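Side-chain contact in aminotransferase (Paracoccus denitrificans, PDB 4GRX), which is a class III omega-aminotransferase that probably moves amino groups between amines or amino acids and keto compounds with a covalently held pyridoxal phosphate cofactor: residues S128-N133 with A167-M172. Numbering follows the deposited sequence.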
ATOM      1  N   SER A 128       1.401   2.204  -3.190  1.00 27.39           N
ATOM      2  CA  SER A 128       2.190   3.274  -2.591  0.88 25.94           C
ATOM      3  C   SER A 128       3.667   3.097  -2.870  1.00 25.29           C
ATOM      4  O   SER A 128       4.103   2.029  -3.284  1.00 25.37           O
ATOM      5  CB  SER A 128       1.958   3.285  -1.091  0.75 25.02           C
ATOM      6  OG  SER A 128       2.444   2.089  -0.506  0.75 24.02           O
ATOM      7  N   GLY A 129       4.449   4.143  -2.634  1.00 25.05           N
ATOM      8  CA  GLY A 129       5.902   4.045  -2.756  1.00 23.83           C
ATOM      9  C   GLY A 129       6.481   3.108  -1.713  1.00 22.79           C
ATOM     10  O   GLY A 129       7.438   2.363  -2.003  1.00 23.31           O
ATOM     11  N   SER A 130       5.904   3.138  -0.506  1.00 21.65           N
ATOM     12  CA  SER A 130       6.287   2.232   0.595  1.00 20.39           C
ATOM     13  C   SER A 130       6.172   0.758   0.203  1.00 20.28           C
ATOM     14  O   SER A 130       7.111   0.000   0.378  1.00 19.89           O
ATOM     15  CB  SER A 130       5.443   2.497   1.851  1.00 19.90           C
ATOM     16  OG  SER A 130       5.802   3.706   2.497  1.00 19.37           O
ATOM     17  N   GLU A 131       5.007   0.365  -0.310  1.00 21.12           N
ATOM     18  CA  GLU A 131       4.788  -0.969  -0.869  1.00 21.37           C
ATOM     19  C   GLU A 131       5.829  -1.327  -1.934  1.00 21.07           C
ATOM     20  O   GLU A 131       6.342  -2.427  -1.926  1.00 20.58           O
ATOM     21  CB  GLU A 131       3.399  -1.071  -1.483  1.00 23.07           C
ATOM     22  CG  GLU A 131       2.273  -1.317  -0.497  1.00 24.22           C
ATOM     23  CD  GLU A 131       0.875  -1.374  -1.140  1.00 25.84           C
ATOM     24  OE1 GLU A 131       0.587  -0.633  -2.098  1.00 26.82           O
ATOM     25  OE2 GLU A 131       0.030  -2.151  -0.657  1.00 26.88           O
ATOM     26  N   ALA A 132       6.130  -0.396  -2.839  1.00 21.30           N
ATOM     27  CA  ALA A 132       7.118  -0.608  -3.885  1.00 21.69           C
ATOM     28  C   ALA A 132       8.528  -0.910  -3.339  1.00 21.47           C
ATOM     29  O   ALA A 132       9.201  -1.830  -3.810  1.00 21.54           O
ATOM     30  CB  ALA A 132       7.149   0.577  -4.828  1.00 22.10           C
ATOM     31  N   ASN A 133       8.977  -0.154  -2.337  1.00 21.30           N
ATOM     32  CA  ASN A 133      10.269  -0.450  -1.707  1.00 20.68           C
ATOM     33  C   ASN A 133      10.251  -1.788  -0.974  1.00 20.42           C
ATOM     34  O   ASN A 133      11.192  -2.588  -1.100  1.00 20.85           O
ATOM     35  CB  ASN A 133      10.713   0.694  -0.784  1.00 20.38           C
ATOM     36  CG  ASN A 133      11.275   1.875  -1.558  1.00 20.97           C
ATOM     37  OD1 ASN A 133      12.077   1.698  -2.494  1.00 21.68           O
ATOM     38  ND2 ASN A 133      10.858   3.083  -1.186  1.00 20.69           N
ATOM     39  N   ALA A 167       6.912  -1.913   7.885  1.00 18.59           N
ATOM     40  CA  ALA A 167       8.011  -2.331   8.772  1.00 18.75           C
ATOM     41  C   ALA A 167       9.362  -2.285   8.045  1.00 19.34           C
ATOM     42  O   ALA A 167      10.367  -1.792   8.601  1.00 19.65           O
ATOM     43  CB  ALA A 167       7.767  -3.720   9.368  1.00 18.21           C
ATOM     44  N   VAL A 168       9.386  -2.794   6.812  1.00 19.53           N
ATOM     45  CA  VAL A 168      10.634  -2.882   6.048  1.00 20.21           C
ATOM     46  C   VAL A 168      11.097  -1.508   5.519  1.00 20.74           C
ATOM     47  O   VAL A 168      12.229  -1.115   5.774  1.00 21.12           O
ATOM     48  CB  VAL A 168      10.541  -3.928   4.915  1.00 20.04           C
ATOM     49  CG1 VAL A 168      11.710  -3.822   3.954  1.00 19.45           C
ATOM     50  CG2 VAL A 168      10.488  -5.313   5.516  1.00 20.24           C
ATOM     51  N   SER A 169      10.220  -0.792   4.812  1.00 21.00           N
ATOM     52  CA  SER A 169      10.528   0.553   4.306  1.00 21.34           C
ATOM     53  C   SER A 169      10.836   1.562   5.419  1.00 21.83           C
ATOM     54  O   SER A 169      11.600   2.505   5.217  1.00 22.82           O
ATOM     55  CB  SER A 169       9.446   1.064   3.334  1.00 21.93           C
ATOM     56  OG  SER A 169       8.129   0.908   3.840  1.00 22.09           O
ATOM     57  N   ALA A 170      10.259   1.354   6.600  1.00 21.90           N
ATOM     58  CA  ALA A 170      10.609   2.167   7.761  1.00 21.22           C
ATOM     59  C   ALA A 170      12.001   1.795   8.305  1.00 21.29           C
ATOM     60  O   ALA A 170      12.723   2.660   8.824  1.00 21.54           O
ATOM     61  CB  ALA A 170       9.540   2.066   8.834  1.00 20.44           C
ATOM     62  N   SER A 171      12.379   0.517   8.186  1.00 20.51           N
ATOM     63  CA  SER A 171      13.720   0.081   8.586  1.00 19.94           C
ATOM     64  C   SER A 171      14.725   0.666   7.608  1.00 20.21           C
ATOM     65  O   SER A 171      15.893   0.897   7.944  1.00 19.68           O
ATOM     66  CB  SER A 171      13.826  -1.435   8.583  1.00 19.51           C
ATOM     67  OG  SER A 171      12.950  -2.009   9.528  1.00 19.50           O
ATOM     68  N   MET A 172      14.239   0.929   6.396  1.00 20.45           N
ATOM     69  CA  MET A 172      15.036   1.559   5.366  1.00 21.33           C
ATOM     70  C   MET A 172      15.252   3.079   5.625  1.00 21.70           C
ATOM     71  O   MET A 172      16.269   3.672   5.238  1.00 21.29           O
ATOM     72  CB  MET A 172      14.367   1.297   4.029  1.00 22.20           C
ATOM     73  CG  MET A 172      14.458  -0.153   3.585  1.00 22.99           C
ATOM     74  SD  MET A 172      14.036  -0.252   1.839  1.00 25.54           S
ATOM     75  CE  MET A 172      12.403  -0.939   1.988  1.00 24.94           C
TER
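Ser169 and Met172, one helical turn apart, reach across to Ser130 and Asn133 at the start of the other helix. The axes pass 8.7 Å apart at 87°, nearly perpendicular, and the contact is small, made mainly by CB atoms, a serine hydroxyl and a methionine methyl. Ser169 is the central piece. Its CB points at the opposite helix, and OG sits between its own backbone N and carbonyl carbon (chi1 49°), lying alongside Ser130 CB at 3.7 Å. That is packing, not bonding, and Ser130 OG also comes only within 3.9 Å of Ser169 OG. One turn further on, Met172 supplies the greasy part. The end of its chain bends at chi3 (-105°) and brings the methyl CE against Asn133 CB, 3.6 Å away, with Asn133 O 3.7 Å from the same CE. All four touching side chains are buried, and the two serine hydroxyls and Asn133 ND2 have partners outside the two segments: Ser169 OG bonds Thr166 OG1, Ser130 OG bonds Val165 N and a phosphate oxygen, OP2, of the modified Lys297, and Asn133 ND2 bonds His163 O.

At the start of this helix, Ser128 and Glu131 make a capping box: Glu131 N donates nearly straight to Ser128 OG at 3.1 Å, while Ser128 N meets the anti side of Glu131 OE1. Gly129 N, in the first turn, binds OP3 of the cofactor phosphate, so together with Ser130 this helix start forms part of the phosphate-binding site of the cofactor. From here helix 129-146 runs on, its Val137 also touching Met172, while Asn133 packs on Ile294 of strand 292-295, Met172 and Val168 touch Phe188 of strand 188-191, and Ala167 and Val168 pack crosswise on Val168 and Ala167 of the second subunit.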